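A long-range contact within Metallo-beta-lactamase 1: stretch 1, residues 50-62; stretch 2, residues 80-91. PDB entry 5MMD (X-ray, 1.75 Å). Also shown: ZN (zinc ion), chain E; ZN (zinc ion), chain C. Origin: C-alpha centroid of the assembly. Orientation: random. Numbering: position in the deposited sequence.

Stretch 1 50-62: TPWSESDTEKLVD
Stretch 2, residues 80-91: HEDKTAGIKWLN

Residues 50-53 form a loop, extended at Thr50 (-74/160), Pro51 (-63/170) and Ser53 (-158/155) but turned at Trp52 (-78/10), that leads into a helix beginning at Glu54 and continuing past Asp62. The other stretch passes from His80 through a weakly bonded helical turn at about 81-84, then a type I turn from Thr84 to Ile87, into a helix continuing past Asn91. The two firm helices run in broadly the same direction, their axes crossing at -49° and approaching to 9.2 Å. CA atoms pair Thr50 with Lys83 (4.9 Å), Trp52 with Asp82 (4.4 Å), Ser53 with Ala85 (5.2 Å) and Glu54 with Gly86 (5.0 Å).

Thr50 (phi/psi -74/160, chi1 p) supplies the polar link. Its N donates to Lys83 O at 2.9 Å, and its OG1 accepts from Gly86 N at 3.0 Å, nearly linearly (166°). The same OG1 donates to Pro51 O at 2.8 Å, so the buried hydroxyl is used both ways. Ala85 N lies 3.1 Å from Thr50 OG1 but at a poor angle; it bonds weakly to Glu81 O (3.1 Å) instead. Thr50 CG2 turns to hydrocarbon, 3.8 Å from Leu90 CD1.

Ser53 (chi1 p) caps the first helix: its OG accepts from Asp56 N at 3.0 Å. Ser53 O takes both Thr57 N and Thr57 OG1, each at 2.9 Å; chi1 m brings that hydroxyl back to the preceding turn. Thr57 OG1 also lies 3.2 Å from Gly86 CA. An ideal CB on Gly86 would fall 2.0 Å from Thr57 OG1, so the absence of a side chain permits this close approach. Small Ala85 fits nearby, its CB 3.4 Å from Trp52 C.

Two tryptophans provide broad apolar surfaces. Trp52 (chi1 -143°, chi2 -33°) lays a ring face over Asp82, whose CA is 3.5 Å from the five-membered ring centroid. Trp89 (chi1 t, chi2 88°) inserts among Glu54, Thr57, Glu58 and Val61. Glu58 CA stands 4.0 Å from the centroid of the Trp89 six-membered ring, over the face, and Val61 CG2 is 3.6 Å from Trp89 CZ3. The glutamates contribute aliphatic carbons here, Glu54 CG lying 3.7 Å from Trp89 CD1. Leu90 (m, t) extends the apolar patch, its CD2 3.9 Å from Val61 CG2.

Asp82 (chi1 p) directs its carboxylate to metal: OD2 binds the chain C zinc at 2.0 Å, while OD1 accepts from water 2 at 3.1 Å. That water bridges both zincs; His80 ND1 binds the chain E ion at 2.0 Å. Water 1 donates to Trp52 O at 2.7 Å and weakly to Glu81 OE1 at 3.4 Å, linking the stretches.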

# COMPACT_ATOMS: atom_id res chain seq x y z
N THR A 50 0.34 -6.57 2.51
CA THR A 50 0.46 -7.46 3.64
C THR A 50 1.10 -6.72 4.81
O THR A 50 1.72 -5.68 4.64
CB THR A 50 1.31 -8.72 3.33
OG1 THR A 50 2.71 -8.35 3.33
CG2 THR A 50 0.94 -9.35 2.00
N PRO A 51 0.92 -7.25 6.00
CA PRO A 51 1.72 -6.80 7.15
C PRO A 51 3.21 -7.10 6.91
O PRO A 51 3.56 -7.82 5.98
CB PRO A 51 1.13 -7.61 8.31
CG PRO A 51 -0.31 -7.75 7.96
CD PRO A 51 -0.26 -8.03 6.43
N TRP A 52 4.07 -6.56 7.77
CA TRP A 52 5.51 -6.67 7.66
C TRP A 52 6.09 -7.99 8.11
O TRP A 52 7.30 -8.10 8.24
CB TRP A 52 6.17 -5.57 8.49
CG TRP A 52 7.40 -4.96 7.94
CD1 TRP A 52 8.36 -5.54 7.17
CD2 TRP A 52 7.82 -3.60 8.13
NE1 TRP A 52 9.36 -4.64 6.88
CE2 TRP A 52 9.04 -3.43 7.44
CE3 TRP A 52 7.27 -2.52 8.83
CZ2 TRP A 52 9.74 -2.21 7.44
CZ3 TRP A 52 7.94 -1.31 8.81
CH2 TRP A 52 9.17 -1.16 8.10
N SER A 53 5.26 -9.00 8.37
CA SER A 53 5.77 -10.30 8.81
C SER A 53 4.78 -11.42 8.53
O SER A 53 3.56 -11.18 8.40
CB SER A 53 6.12 -10.29 10.30
OG SER A 53 4.96 -10.31 11.14
N GLU A 54 5.31 -12.63 8.40
CA GLU A 54 4.49 -13.83 8.24
C GLU A 54 3.54 -13.97 9.43
O GLU A 54 2.33 -14.20 9.27
CB GLU A 54 5.38 -15.05 8.11
CG GLU A 54 4.66 -16.35 7.97
CD GLU A 54 5.60 -17.49 7.66
OE1 GLU A 54 6.39 -17.39 6.69
OE2 GLU A 54 5.53 -18.49 8.41
N SER A 55 4.11 -13.83 10.63
CA SER A 55 3.31 -13.93 11.85
C SER A 55 2.12 -12.98 11.80
O SER A 55 0.98 -13.40 12.04
CB SER A 55 4.16 -13.60 13.09
OG SER A 55 3.36 -13.69 14.27
N ASP A 56 2.38 -11.71 11.52
CA ASP A 56 1.30 -10.73 11.55
C ASP A 56 0.34 -10.89 10.35
O ASP A 56 -0.81 -10.51 10.45
CB ASP A 56 1.87 -9.31 11.60
CG ASP A 56 2.45 -8.98 12.97
OD1 ASP A 56 1.89 -9.44 13.98
OD2 ASP A 56 3.49 -8.32 13.02
N THR A 57 0.80 -11.45 9.24
CA THR A 57 -0.08 -11.74 8.12
C THR A 57 -1.05 -12.83 8.57
O THR A 57 -2.25 -12.67 8.41
CB THR A 57 0.68 -12.16 6.84
OG1 THR A 57 1.48 -11.06 6.38
CG2 THR A 57 -0.32 -12.55 5.71
N GLU A 58 -0.54 -13.90 9.19
CA GLU A 58 -1.45 -14.90 9.76
C GLU A 58 -2.41 -14.28 10.76
O GLU A 58 -3.60 -14.63 10.77
CB GLU A 58 -0.71 -16.06 10.45
CG GLU A 58 -1.70 -17.06 11.09
CD GLU A 58 -2.06 -16.76 12.56
OE1 GLU A 58 -1.30 -16.00 13.22
OE2 GLU A 58 -3.10 -17.25 13.08
N LYS A 59 -1.93 -13.36 11.61
CA LYS A 59 -2.81 -12.74 12.59
C LYS A 59 -3.93 -11.95 11.93
O LYS A 59 -5.05 -11.89 12.47
CB LYS A 59 -2.03 -11.81 13.54
CG LYS A 59 -1.12 -12.53 14.49
CD LYS A 59 -0.35 -11.52 15.38
CE LYS A 59 0.35 -12.21 16.53
NZ LYS A 59 1.49 -13.06 16.09
N LEU A 60 -3.62 -11.33 10.79
CA LEU A 60 -4.58 -10.50 10.09
C LEU A 60 -5.65 -11.38 9.47
O LEU A 60 -6.84 -11.10 9.58
CB LEU A 60 -3.87 -9.65 9.03
CG LEU A 60 -4.78 -8.69 8.23
CD1 LEU A 60 -5.41 -7.59 9.07
CD2 LEU A 60 -3.98 -8.12 7.01
N VAL A 61 -5.21 -12.47 8.88
CA VAL A 61 -6.10 -13.40 8.22
C VAL A 61 -7.00 -14.05 9.25
O VAL A 61 -8.19 -14.22 9.01
CB VAL A 61 -5.32 -14.47 7.42
CG1 VAL A 61 -6.23 -15.58 6.98
CG2 VAL A 61 -4.70 -13.80 6.23
N ASP A 62 -6.44 -14.35 10.42
CA ASP A 62 -7.23 -14.90 11.52
C ASP A 62 -8.27 -13.89 12.02
O ASP A 62 -9.42 -14.24 12.32
CB ASP A 62 -6.32 -15.34 12.67
CG ASP A 62 -7.09 -16.01 13.79
OD1 ASP A 62 -7.96 -16.86 13.50
OD2 ASP A 62 -6.84 -15.69 14.97
N HIS A 80 8.68 -3.74 -1.79
CA HIS A 80 9.37 -3.72 -0.48
C HIS A 80 8.70 -4.62 0.56
O HIS A 80 7.48 -4.86 0.55
CB HIS A 80 9.50 -2.30 0.05
CG HIS A 80 10.50 -1.47 -0.71
ND1 HIS A 80 10.51 -0.09 -0.69
CD2 HIS A 80 11.54 -1.84 -1.50
CE1 HIS A 80 11.51 0.35 -1.43
NE2 HIS A 80 12.14 -0.69 -1.94
N GLU A 81 9.55 -5.17 1.41
CA GLU A 81 9.17 -6.15 2.41
C GLU A 81 8.03 -5.68 3.33
O GLU A 81 7.26 -6.52 3.80
CB GLU A 81 10.38 -6.51 3.25
CG GLU A 81 10.22 -7.70 4.15
CD GLU A 81 10.12 -9.03 3.44
OE1 GLU A 81 9.94 -10.03 4.16
OE2 GLU A 81 10.29 -9.11 2.20
N ASP A 82 7.89 -4.38 3.55
CA ASP A 82 6.83 -3.91 4.44
C ASP A 82 5.43 -4.15 3.82
O ASP A 82 4.47 -4.16 4.55
CB ASP A 82 6.99 -2.41 4.86
CG ASP A 82 7.15 -1.44 3.71
OD1 ASP A 82 7.75 -1.84 2.68
OD2 ASP A 82 6.76 -0.23 3.87
N LYS A 83 5.33 -4.41 2.53
CA LYS A 83 4.02 -4.59 1.86
C LYS A 83 3.83 -5.98 1.23
O LYS A 83 2.72 -6.34 0.80
CB LYS A 83 3.85 -3.53 0.78
CG LYS A 83 4.03 -2.10 1.21
CD LYS A 83 3.20 -1.69 2.45
CE LYS A 83 3.44 -0.21 2.78
NZ LYS A 83 2.84 0.13 4.06
N THR A 84 4.92 -6.77 1.20
CA THR A 84 4.95 -8.07 0.57
C THR A 84 5.38 -9.20 1.50
O THR A 84 5.50 -10.33 1.06
CB THR A 84 5.94 -8.12 -0.61
OG1 THR A 84 7.27 -7.83 -0.13
CG2 THR A 84 5.52 -7.14 -1.73
N ALA A 85 5.66 -8.92 2.77
CA ALA A 85 6.25 -9.96 3.61
C ALA A 85 5.36 -11.18 3.69
O ALA A 85 5.86 -12.29 3.87
CB ALA A 85 6.57 -9.45 5.06
N GLY A 86 4.06 -10.99 3.60
CA GLY A 86 3.15 -12.09 3.80
C GLY A 86 2.75 -12.84 2.55
O GLY A 86 1.98 -13.80 2.64
N ILE A 87 3.26 -12.42 1.39
CA ILE A 87 2.88 -13.07 0.14
C ILE A 87 3.14 -14.58 0.13
O ILE A 87 2.26 -15.34 -0.28
CB ILE A 87 3.56 -12.46 -1.06
CG1 ILE A 87 2.96 -11.08 -1.30
CG2 ILE A 87 3.34 -13.41 -2.29
CD1 ILE A 87 3.52 -10.32 -2.41
N LYS A 88 4.30 -15.01 0.62
CA LYS A 88 4.61 -16.43 0.69
C LYS A 88 3.62 -17.19 1.54
O LYS A 88 3.13 -18.26 1.14
CB LYS A 88 6.03 -16.68 1.22
CG LYS A 88 6.36 -18.17 1.35
CD LYS A 88 7.70 -18.45 1.98
CE LYS A 88 8.82 -18.48 0.95
NZ LYS A 88 10.11 -18.90 1.57
N TRP A 89 3.31 -16.66 2.73
CA TRP A 89 2.40 -17.35 3.62
C TRP A 89 1.01 -17.44 2.95
O TRP A 89 0.37 -18.48 2.99
CB TRP A 89 2.32 -16.66 4.98
CG TRP A 89 1.43 -17.38 5.93
CD1 TRP A 89 1.76 -18.40 6.78
CD2 TRP A 89 0.04 -17.15 6.09
NE1 TRP A 89 0.64 -18.81 7.48
CE2 TRP A 89 -0.43 -18.05 7.07
CE3 TRP A 89 -0.86 -16.28 5.50
CZ2 TRP A 89 -1.76 -18.11 7.46
CZ3 TRP A 89 -2.20 -16.34 5.90
CH2 TRP A 89 -2.63 -17.25 6.87
N LEU A 90 0.59 -16.37 2.29
CA LEU A 90 -0.74 -16.32 1.70
C LEU A 90 -0.81 -17.30 0.52
O LEU A 90 -1.80 -18.02 0.36
CB LEU A 90 -1.04 -14.91 1.23
CG LEU A 90 -1.28 -13.81 2.26
CD1 LEU A 90 -1.30 -12.45 1.56
CD2 LEU A 90 -2.57 -14.07 3.00
N ASN A 91 0.24 -17.31 -0.28
CA ASN A 91 0.38 -18.25 -1.37
C ASN A 91 0.23 -19.68 -0.88
O ASN A 91 -0.45 -20.50 -1.50
CB ASN A 91 1.74 -18.09 -2.04
CG ASN A 91 1.78 -16.93 -2.98
OD1 ASN A 91 0.77 -16.27 -3.24
ND2 ASN A 91 2.96 -16.65 -3.50
ZN ZN E . 8.95 0.98 0.04
ZN ZN C . 7.11 1.49 2.92
O HOH W 1 9.57 -9.47 7.53
O HOH W 2 8.77 0.92 1.83